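Local coordinates for Alpha/beta hydrolase fold-3 domain-containing protein (Enterococcus faecalis, PDB 2QRU) that is of unknown specific function but has the alpha/beta-hydrolase fold and is probably a hydrolase, at residues T114-L117 against Q118-N121; A149-A152 against K153-A156; A157-Q160 against T161-V164; S171-L174 against L175-S179. All coordinates share one frame; numbering follows the deposited sequence. Where two conformers were deposited one is given.

Contact 1 of 4, residues T114-L117 against Q118-N121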
loop_
_atom_site.group_PDB
_atom_site.type_symbol
_atom_site.label_atom_id
_atom_site.label_comp_id
_atom_site.label_asym_id
_atom_site.label_seq_id
_atom_site.Cartn_x
_atom_site.Cartn_y
_atom_site.Cartn_z
ATOM N N THR A 114 -5.264 7.055 6.406
ATOM C CA THR A 114 -5.596 7.046 7.832
ATOM C C THR A 114 -5.741 8.463 8.394
ATOM O O THR A 114 -6.717 8.779 9.050
ATOM C CB THR A 114 -4.574 6.224 8.634
ATOM O OG1 THR A 114 -4.652 4.869 8.195
ATOM C CG2 THR A 114 -4.936 6.273 10.135
ATOM N N LYS A 115 -4.769 9.313 8.096
ATOM C CA LYS A 115 -4.839 10.709 8.539
ATOM C C LYS A 115 -6.145 11.376 8.072
ATOM O O LYS A 115 -6.856 12.064 8.850
ATOM C CB LYS A 115 -3.625 11.449 8.016
ATOM C CG LYS A 115 -3.632 12.952 8.400
ATOM C CD LYS A 115 -2.515 13.657 7.645
ATOM C CE LYS A 115 -2.528 15.142 7.906
ATOM N NZ LYS A 115 -2.448 15.448 9.364
ATOM N N GLN A 116 -6.471 11.173 6.798
ATOM C CA GLN A 116 -7.702 11.763 6.241
ATOM C C GLN A 116 -8.971 11.194 6.854
ATOM O O GLN A 116 -9.925 11.951 7.116
ATOM C CB GLN A 116 -7.731 11.628 4.727
ATOM C CG GLN A 116 -6.675 12.448 4.080
ATOM C CD GLN A 116 -6.679 13.894 4.606
ATOM O OE1 GLN A 116 -7.726 14.556 4.647
ATOM N NE2 GLN A 116 -5.504 14.380 5.014
ATOM N N LEU A 117 -8.989 9.881 7.066
ATOM C CA LEU A 117 -10.125 9.188 7.711
ATOM C C LEU A 117 -10.408 9.649 9.150
ATOM O O LEU A 117 -11.577 9.768 9.549
ATOM C CB LEU A 117 -9.984 7.670 7.642
ATOM C CG LEU A 117 -10.003 7.056 6.239
ATOM C CD1 LEU A 117 -9.957 5.527 6.339
ATOM C CD2 LEU A 117 -11.232 7.508 5.429
ATOM N N GLN A 118 -9.353 9.948 9.916
ATOM C CA GLN A 118 -9.547 10.554 11.241
ATOM C C GLN A 118 -10.435 11.784 11.183
ATOM O O GLN A 118 -11.235 12.015 12.092
ATOM C CB GLN A 118 -8.202 10.912 11.895
ATOM C CG GLN A 118 -7.440 9.700 12.386
ATOM C CD GLN A 118 -6.016 10.020 12.842
ATOM O OE1 GLN A 118 -5.259 10.661 12.132
ATOM N NE2 GLN A 118 -5.645 9.526 13.999
ATOM N N THR A 119 -10.323 12.578 10.117
ATOM C CA THR A 119 -11.092 13.808 9.998
ATOM C C THR A 119 -12.568 13.561 9.669
ATOM O O THR A 119 -13.428 14.418 9.900
ATOM C CB THR A 119 -10.518 14.780 8.929
ATOM O OG1 THR A 119 -10.883 14.329 7.617
ATOM C CG2 THR A 119 -9.003 14.903 9.045
ATOM N N LEU A 120 -12.840 12.392 9.119
ATOM C CA LEU A 120 -14.173 11.986 8.724
ATOM C C LEU A 120 -14.808 11.045 9.755
ATOM O O LEU A 120 -15.811 10.400 9.460
ATOM C CB LEU A 120 -14.097 11.286 7.370
ATOM C CG LEU A 120 -13.592 12.098 6.175
ATOM C CD1 LEU A 120 -13.269 11.141 5.031
ATOM C CD2 LEU A 120 -14.612 13.171 5.747
ATOM N N ASN A 121 -14.207 10.951 10.945
ATOM C CA ASN A 121 -14.657 10.016 11.995
ATOM C C ASN A 121 -14.699 8.545 11.587
ATOM O O ASN A 121 -15.650 7.828 11.920
ATOM C CB ASN A 121 -16.033 10.437 12.535
ATOM C CG ASN A 121 -15.945 11.598 13.475
ATOM O OD1 ASN A 121 -15.250 11.534 14.494
ATOM N ND2 ASN A 121 -16.651 12.676 13.151
HETATM O O HOH W 1 -6.188 13.707 10.975
#
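Thr119 folds back over the last turn of helix 105-119 and sets its hydroxyl against the carbonyl of Gln116. The bond from Thr119 OG1 to Gln116 O is short, 2.6 Å, and the donor lies in the carbonyl plane. With chi1 at 77°, OG1 sits between the threonine's own N and C, which turns it back along the helix, while the methyl CG2 rests 3.6 Å from Lys115 O. The same Gln116 O also takes a weak bond from Thr119 N.

Among the backbone bonds, Gln118 N reaches Thr114 O at 3.0 Å in regular helical fashion. One turn on the pattern tightens: Leu120 N bonds to Leu117 O at 2.9 Å, approaching from well above the carbonyl plane. The helix closes in a Schellman motif whose C-prime position is Asn121, at positive phi, with a weak bond from Asn121 N to Gln118 O.

A water gives a second link on the Gln118 side. It donates to Lys115 O at 2.8 Å and, weakly, to Gln118 OE1. The amide's other end is held elsewhere, NE2 bonding to Thr209 OG1.

Apolar contact is slight: Leu117 CD2 and Leu120 CD1 approach to 4.2 Å, their side chains crossing obliquely. Both leucines face helix 74-93, Leu117 on Phe85 and Leu120 on Thr82 and Gln86, and Leu117 also meets Phe98 of the preceding strand of this beta-alpha-beta unit.

The carbonyls of the final turn thus find replacement donors as the regular pattern fails: a side-chain hydroxyl serves Gln116, a water serves Lys115, and Leu120 N serves Leu117.

Contact 2 of 4, residues A149-A152 against K153-A156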
loop_
_atom_site.group_PDB
_atom_site.type_symbol
_atom_site.label_atom_id
_atom_site.label_comp_id
_atom_site.label_asym_id
_atom_site.label_seq_id
_atom_site.Cartn_x
_atom_site.Cartn_y
_atom_site.Cartn_z
ATOM N N ALA A 149 20.131 -0.536 -18.162
ATOM C CA ALA A 149 19.481 0.716 -18.558
ATOM C C ALA A 149 18.262 0.457 -19.447
ATOM O O ALA A 149 18.363 -0.202 -20.489
ATOM C CB ALA A 149 20.479 1.637 -19.265
ATOM N N ILE A 150 17.113 0.962 -19.008
ATOM C CA ILE A 150 15.871 0.889 -19.774
ATOM C C ILE A 150 15.865 2.002 -20.819
ATOM O O ILE A 150 16.085 3.165 -20.485
ATOM C CB ILE A 150 14.630 1.009 -18.844
ATOM C CG1 ILE A 150 14.594 -0.161 -17.853
ATOM C CG2 ILE A 150 13.327 1.059 -19.648
ATOM C CD1 ILE A 150 13.579 0.005 -16.749
ATOM N N SER A 151 15.633 1.642 -22.081
ATOM C CA SER A 151 15.572 2.633 -23.161
ATOM C C SER A 151 14.197 3.294 -23.254
ATOM O O SER A 151 13.207 2.773 -22.728
ATOM C CB SER A 151 15.960 2.009 -24.514
ATOM O OG SER A 151 15.095 0.933 -24.858
ATOM N N ALA A 152 14.149 4.450 -23.914
ATOM C CA ALA A 152 12.890 5.151 -24.189
ATOM C C ALA A 152 11.939 4.276 -25.014
ATOM O O ALA A 152 10.730 4.258 -24.778
ATOM C CB ALA A 152 13.160 6.463 -24.902
ATOM N N LYS A 153 12.510 3.532 -25.959
ATOM C CA LYS A 153 11.754 2.640 -26.834
ATOM C C LYS A 153 10.898 1.635 -26.057
ATOM O O LYS A 153 9.720 1.442 -26.374
ATOM C CB LYS A 153 12.714 1.907 -27.775
ATOM C CG LYS A 153 12.206 1.738 -29.184
ATOM C CD LYS A 153 13.248 1.028 -30.017
ATOM C CE LYS A 153 13.111 1.361 -31.477
ATOM N NZ LYS A 153 14.250 0.781 -32.224
ATOM N N GLU A 154 11.484 1.021 -25.027
ATOM C CA GLU A 154 10.824 -0.038 -24.270
ATOM C C GLU A 154 9.597 0.433 -23.473
ATOM O O GLU A 154 8.782 -0.392 -23.051
ATOM C CB GLU A 154 11.813 -0.707 -23.308
ATOM C CG GLU A 154 13.070 -1.280 -23.949
ATOM C CD GLU A 154 14.110 -1.652 -22.905
ATOM O OE1 GLU A 154 13.850 -2.588 -22.118
ATOM O OE2 GLU A 154 15.180 -1.002 -22.862
ATOM N N ILE A 155 9.480 1.748 -23.267
ATOM C CA ILE A 155 8.375 2.342 -22.481
ATOM C C ILE A 155 7.474 3.261 -23.335
ATOM O O ILE A 155 6.445 3.749 -22.866
ATOM C CB ILE A 155 8.892 3.092 -21.188
ATOM C CG1 ILE A 155 9.795 4.291 -21.532
ATOM C CG2 ILE A 155 9.628 2.133 -20.263
ATOM C CD1 ILE A 155 9.087 5.637 -21.538
ATOM N N ALA A 156 7.863 3.470 -24.593
ATOM C CA ALA A 156 7.124 4.336 -25.521
ATOM C C ALA A 156 5.642 3.965 -25.640
ATOM O O ALA A 156 4.775 4.869 -25.774
ATOM C CB ALA A 156 7.795 4.335 -26.914
#
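Ser151 and Glu154 meet through a single carboxylate oxygen. Glu154 OE2 accepts from Ser151 N at 2.8 Å, in a bond that is nearly straight at 173°, and from Ser151 OG, also at 2.8 Å. The two donors approach differently: the hydroxyl uses the anti lone pair of OE2, whereas the amide comes from above the carboxylate plane, 46° out of it. In the opposite direction Glu154 N returns a weak bond to Ser151 O, 3.4 Å away. One carboxylate oxygen thus takes both the N-H and the hydroxyl of Ser151, and the weak backbone bond closes the same turn.

The torsions of both side chains serve the pairing. Ser151 OG lies between its own N and C (chi1 60°), close to the amide with which it shares OE2, and the Glu154 chain runs extended beyond CG back to the serine.

Behind this polar pair the turn is closed by the backbone, Ile155 N bonding to Ala152 O at 3.2 Å from above the carbonyl plane. Ile155 CG1 also rests against that oxygen, at 3.4 Å. Further out, the branch methyls Ile150 CG2 and Ile155 CG2 touch at 3.9 Å, with the two side chains crossing at about a right angle, bringing the residue before the turn and the one at its end together on the buried side.

The whole turn belongs to the long connection between strand 127-130 and helix 173-181. Its isoleucines pack against that helix, Ile150 against Leu174, His177 and Tyr178 and Ile155 against Leu174, while Ile150 N bonds to Gln181 OE1.

Contact 3 of 4, residues A157-Q160 against T161-V164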
loop_
_atom_site.group_PDB
_atom_site.type_symbol
_atom_site.label_atom_id
_atom_site.label_comp_id
_atom_site.label_asym_id
_atom_site.label_seq_id
_atom_site.Cartn_x
_atom_site.Cartn_y
_atom_site.Cartn_z
ATOM N N ALA A 157 5.360 2.640 -25.579
ATOM C CA ALA A 157 3.996 2.147 -25.754
ATOM C C ALA A 157 3.090 2.281 -24.518
ATOM O O ALA A 157 1.898 1.960 -24.581
ATOM C CB ALA A 157 4.021 0.695 -26.245
ATOM N N ILE A 158 3.641 2.728 -23.391
ATOM C CA ILE A 158 2.849 2.824 -22.154
ATOM C C ILE A 158 2.163 4.189 -22.073
ATOM O O ILE A 158 2.831 5.224 -22.114
ATOM C CB ILE A 158 3.710 2.605 -20.903
ATOM C CG1 ILE A 158 4.412 1.242 -20.955
ATOM C CG2 ILE A 158 2.842 2.706 -19.648
ATOM C CD1 ILE A 158 5.414 0.997 -19.822
ATOM N N ASP A 159 0.839 4.190 -21.956
ATOM C CA ASP A 159 0.103 5.445 -21.924
ATOM C C ASP A 159 0.305 6.199 -20.613
ATOM O O ASP A 159 0.160 5.614 -19.515
ATOM C CB ASP A 159 -1.396 5.226 -22.126
ATOM C CG ASP A 159 -2.186 6.505 -21.895
ATOM O OD1 ASP A 159 -1.967 7.483 -22.645
ATOM O OD2 ASP A 159 -2.978 6.555 -20.933
ATOM N N GLN A 160 0.613 7.492 -20.740
ATOM C CA GLN A 160 0.794 8.380 -19.578
ATOM C C GLN A 160 -0.332 9.424 -19.433
ATOM O O GLN A 160 -0.313 10.233 -18.501
ATOM C CB GLN A 160 2.152 9.098 -19.650
ATOM C CG GLN A 160 3.365 8.173 -19.672
ATOM C CD GLN A 160 4.684 8.927 -19.681
ATOM O OE1 GLN A 160 4.805 10.016 -19.121
ATOM N NE2 GLN A 160 5.688 8.339 -20.312
ATOM N N THR A 161 -1.307 9.380 -20.337
ATOM C CA THR A 161 -2.312 10.434 -20.426
ATOM C C THR A 161 -3.581 10.152 -19.624
ATOM O O THR A 161 -3.933 10.931 -18.723
ATOM C CB THR A 161 -2.691 10.702 -21.897
ATOM O OG1 THR A 161 -1.491 10.824 -22.676
ATOM C CG2 THR A 161 -3.520 11.975 -22.010
ATOM N N LYS A 162 -4.263 9.041 -19.960
ATOM C CA LYS A 162 -5.599 8.792 -19.431
ATOM C C LYS A 162 -5.501 8.150 -18.036
ATOM O O LYS A 162 -4.510 7.475 -17.751
ATOM C CB LYS A 162 -6.383 7.877 -20.379
ATOM C CG LYS A 162 -6.483 8.420 -21.820
ATOM C CD LYS A 162 -6.769 7.272 -22.775
ATOM C CE LYS A 162 -6.542 7.718 -24.211
ATOM N NZ LYS A 162 -7.167 6.814 -25.209
ATOM N N PRO A 163 -6.521 8.363 -17.170
ATOM C CA PRO A 163 -6.487 7.781 -15.811
ATOM C C PRO A 163 -6.415 6.265 -15.850
ATOM O O PRO A 163 -7.035 5.633 -16.707
ATOM C CB PRO A 163 -7.849 8.188 -15.219
ATOM C CG PRO A 163 -8.176 9.462 -15.947
ATOM C CD PRO A 163 -7.752 9.156 -17.367
ATOM N N VAL A 164 -5.691 5.683 -14.890
ATOM C CA VAL A 164 -5.507 4.229 -14.854
ATOM C C VAL A 164 -5.806 3.722 -13.431
ATOM O O VAL A 164 -5.171 4.159 -12.466
ATOM C CB VAL A 164 -4.070 3.815 -15.307
ATOM C CG1 VAL A 164 -3.888 2.270 -15.205
ATOM C CG2 VAL A 164 -3.776 4.312 -16.751
#
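Asp159 turns its carboxylate onto the backbone of the two residues that follow Gln160. Thr161 N donates to Asp159 OD1 at 3.1 Å, meeting it from above the carboxylate plane, 53° out of it. This is the bond of an Asx turn. Lys162 N adds a second bond, to the other oxygen, Asp159 OD2, at 3.0 Å and on its syn lone pair. With chi1 at 172°, CG stands beside the aspartate's own carbonyl carbon, on the side toward which the chain bends.

The rest of the contact is looser. A bond from Thr161 OG1 to Asp159 OD1, 3.4 Å away, is weak and doubtful, and Thr161 itself is exposed. Lys162 lays CB 3.7 Å from Asp159 OD2, but its ammonium stays apart, NZ being 5.8 Å from Asp159 OD1. On the inner side the side-chain amide of Asn71 donates through ND2 to the carbonyls of Asp159 and Lys162.

Two amides thus share one carboxylate, each with its own oxygen, which fixes the rotation of the group and would probably favour its ionised form at this partly exposed bend.

Contact 4 of 4, residues S171-L174 against L175-S179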
loop_
_atom_site.group_PDB
_atom_site.type_symbol
_atom_site.label_atom_id
_atom_site.label_comp_id
_atom_site.label_asym_id
_atom_site.label_seq_id
_atom_site.Cartn_x
_atom_site.Cartn_y
_atom_site.Cartn_z
ATOM N N SER A 171 2.333 -4.209 -16.652
ATOM C CA SER A 171 2.880 -3.706 -17.895
ATOM C C SER A 171 3.578 -2.350 -17.715
ATOM O O SER A 171 4.435 -1.970 -18.514
ATOM C CB SER A 171 1.777 -3.604 -18.950
ATOM O OG SER A 171 0.877 -2.555 -18.636
ATOM N N ARG A 172 3.222 -1.635 -16.648
ATOM C CA ARG A 172 3.796 -0.312 -16.400
ATOM C C ARG A 172 5.054 -0.399 -15.522
ATOM O O ARG A 172 5.638 0.630 -15.150
ATOM C CB ARG A 172 2.744 0.612 -15.779
ATOM C CG ARG A 172 1.471 0.809 -16.628
ATOM C CD ARG A 172 0.350 1.446 -15.790
ATOM N NE ARG A 172 0.746 2.756 -15.283
ATOM C CZ ARG A 172 0.674 3.896 -15.982
ATOM N NH1 ARG A 172 0.177 3.892 -17.214
ATOM N NH2 ARG A 172 1.084 5.053 -15.444
ATOM N N TYR A 173 5.466 -1.633 -15.201
ATOM C CA TYR A 173 6.670 -1.880 -14.388
ATOM C C TYR A 173 7.911 -1.134 -14.926
ATOM O O TYR A 173 8.652 -0.487 -14.169
ATOM C CB TYR A 173 6.923 -3.399 -14.270
ATOM C CG TYR A 173 8.288 -3.774 -13.739
ATOM C CD1 TYR A 173 9.381 -3.907 -14.608
ATOM C CD2 TYR A 173 8.490 -3.995 -12.372
ATOM C CE1 TYR A 173 10.637 -4.242 -14.131
ATOM C CE2 TYR A 173 9.740 -4.345 -11.882
ATOM C CZ TYR A 173 10.803 -4.465 -12.763
ATOM O OH TYR A 173 12.048 -4.800 -12.286
ATOM N N LEU A 174 8.126 -1.204 -16.237
ATOM C CA LEU A 174 9.284 -0.537 -16.837
ATOM C C LEU A 174 9.221 0.986 -16.741
ATOM O O LEU A 174 10.263 1.643 -16.685
ATOM C CB LEU A 174 9.490 -0.963 -18.304
ATOM C CG LEU A 174 9.930 -2.409 -18.533
ATOM C CD1 LEU A 174 10.359 -2.666 -19.961
ATOM C CD2 LEU A 174 11.024 -2.812 -17.542
ATOM N N LEU A 175 8.013 1.543 -16.754
ATOM C CA LEU A 175 7.863 3.001 -16.701
ATOM C C LEU A 175 8.354 3.501 -15.347
ATOM O O LEU A 175 9.036 4.529 -15.245
ATOM C CB LEU A 175 6.404 3.412 -16.938
ATOM C CG LEU A 175 6.122 4.919 -17.068
ATOM C CD1 LEU A 175 6.799 5.535 -18.286
ATOM C CD2 LEU A 175 4.621 5.158 -17.110
ATOM N N TYR A 176 8.004 2.746 -14.313
ATOM C CA TYR A 176 8.456 3.016 -12.960
ATOM C C TYR A 176 9.989 3.032 -12.889
ATOM O O TYR A 176 10.598 4.013 -12.444
ATOM C CB TYR A 176 7.869 1.960 -12.021
ATOM C CG TYR A 176 8.294 2.133 -10.583
ATOM C CD1 TYR A 176 8.062 3.332 -9.907
ATOM C CD2 TYR A 176 8.932 1.095 -9.902
ATOM C CE1 TYR A 176 8.447 3.489 -8.550
ATOM C CE2 TYR A 176 9.340 1.246 -8.579
ATOM C CZ TYR A 176 9.090 2.428 -7.908
ATOM O OH TYR A 176 9.501 2.529 -6.598
ATOM N N HIS A 177 10.616 1.959 -13.357
ATOM C CA HIS A 177 12.058 1.866 -13.264
ATOM C C HIS A 177 12.794 2.824 -14.177
ATOM O O HIS A 177 13.872 3.321 -13.819
ATOM C CB HIS A 177 12.513 0.426 -13.377
ATOM C CG HIS A 177 12.173 -0.361 -12.163
ATOM N ND1 HIS A 177 12.983 -0.386 -11.051
ATOM C CD2 HIS A 177 11.072 -1.079 -11.845
ATOM C CE1 HIS A 177 12.414 -1.114 -10.110
ATOM N NE2 HIS A 177 11.254 -1.550 -10.568
ATOM N N TYR A 178 12.192 3.115 -15.332
ATOM C CA TYR A 178 12.675 4.167 -16.215
ATOM C C TYR A 178 12.695 5.524 -15.491
ATOM O O TYR A 178 13.705 6.230 -15.521
ATOM C CB TYR A 178 11.807 4.237 -17.479
ATOM C CG TYR A 178 12.225 5.311 -18.467
ATOM C CD1 TYR A 178 13.287 5.094 -19.345
ATOM C CD2 TYR A 178 11.551 6.530 -18.535
ATOM C CE1 TYR A 178 13.677 6.068 -20.264
ATOM C CE2 TYR A 178 11.936 7.520 -19.455
ATOM C CZ TYR A 178 12.997 7.276 -20.312
ATOM O OH TYR A 178 13.381 8.233 -21.223
ATOM N N SER A 179 11.593 5.870 -14.819
ATOM C CA SER A 179 11.498 7.179 -14.178
ATOM C C SER A 179 12.549 7.307 -13.078
ATOM O O SER A 179 13.148 8.368 -12.922
ATOM C CB SER A 179 10.085 7.480 -13.662
ATOM O OG SER A 179 9.731 6.698 -12.527
#
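Tyr173 and His177, one turn apart, bring their rings together on one flank of helix 173-181. The ring centroids are 4.5 Å apart and the planes stand at 42°, an oblique pairing. His177 CD2 lies over one face of the tyrosine toward its rim, and the closest approach is 3.4 Å, between Tyr173 CE2 and His177 NE2. Different first torsions bring the rings together: Tyr173 swings forward with CG anti to its N (chi1 167°), and His177 leans back toward it (chi1 -72°). Tyr173 also meets Tyr40 edge-to-face.

Main-chain bonds build the first turns. Arg172 O accepts from Tyr176 N at 3.3 Å and, weakly, from Leu175 N; Tyr173 O accepts from His177 N in the carbonyl plane, and Leu174 O from Tyr178 N at 2.8 Å. Further along, Ser179 OG donates to Tyr176 O at 2.8 Å.

Arg172 and Leu175 lie side by side, with Leu175 CD2 over one face of the guanidinium, 3.9 Å from NH2. The polar rim of that group is taken up elsewhere: NE bonds to Ile39 O, NH1 to Asp159 O, and NH2 to Ala69 O and Asn71 OD1.

The buried guanidinium is therefore gripped around its edge by neutral oxygens, with a leucine methyl on one face, and its positive charge is probably stabilised by the dipoles of these carbonyl and amide oxygens.

Contacts 2, 3 and 4 gather on one side of the protein, in and after the long connection following strand 127-130, whereas contact 1 ends helix 105-119 far away, its centre about 40 Å from that of contact 2. Contacts 2 and 3 adjoin in sequence, and both touch contact 4: Ile150 CD1 lies 3.6 Å from His177 CB, and Ile158 CD1 3.4 Å from Ser171 O. In contact 4 the Tyr176 side chain lies near, without touching, the putative Ser104-Asp221-His249 triad, whose Ser104 sits on a possible nucleophile elbow; it is about 4 Å from a bound phosphate, probably from the crystallisation liquor. Helix 105-119 follows that elbow, with contact 1 at its far end.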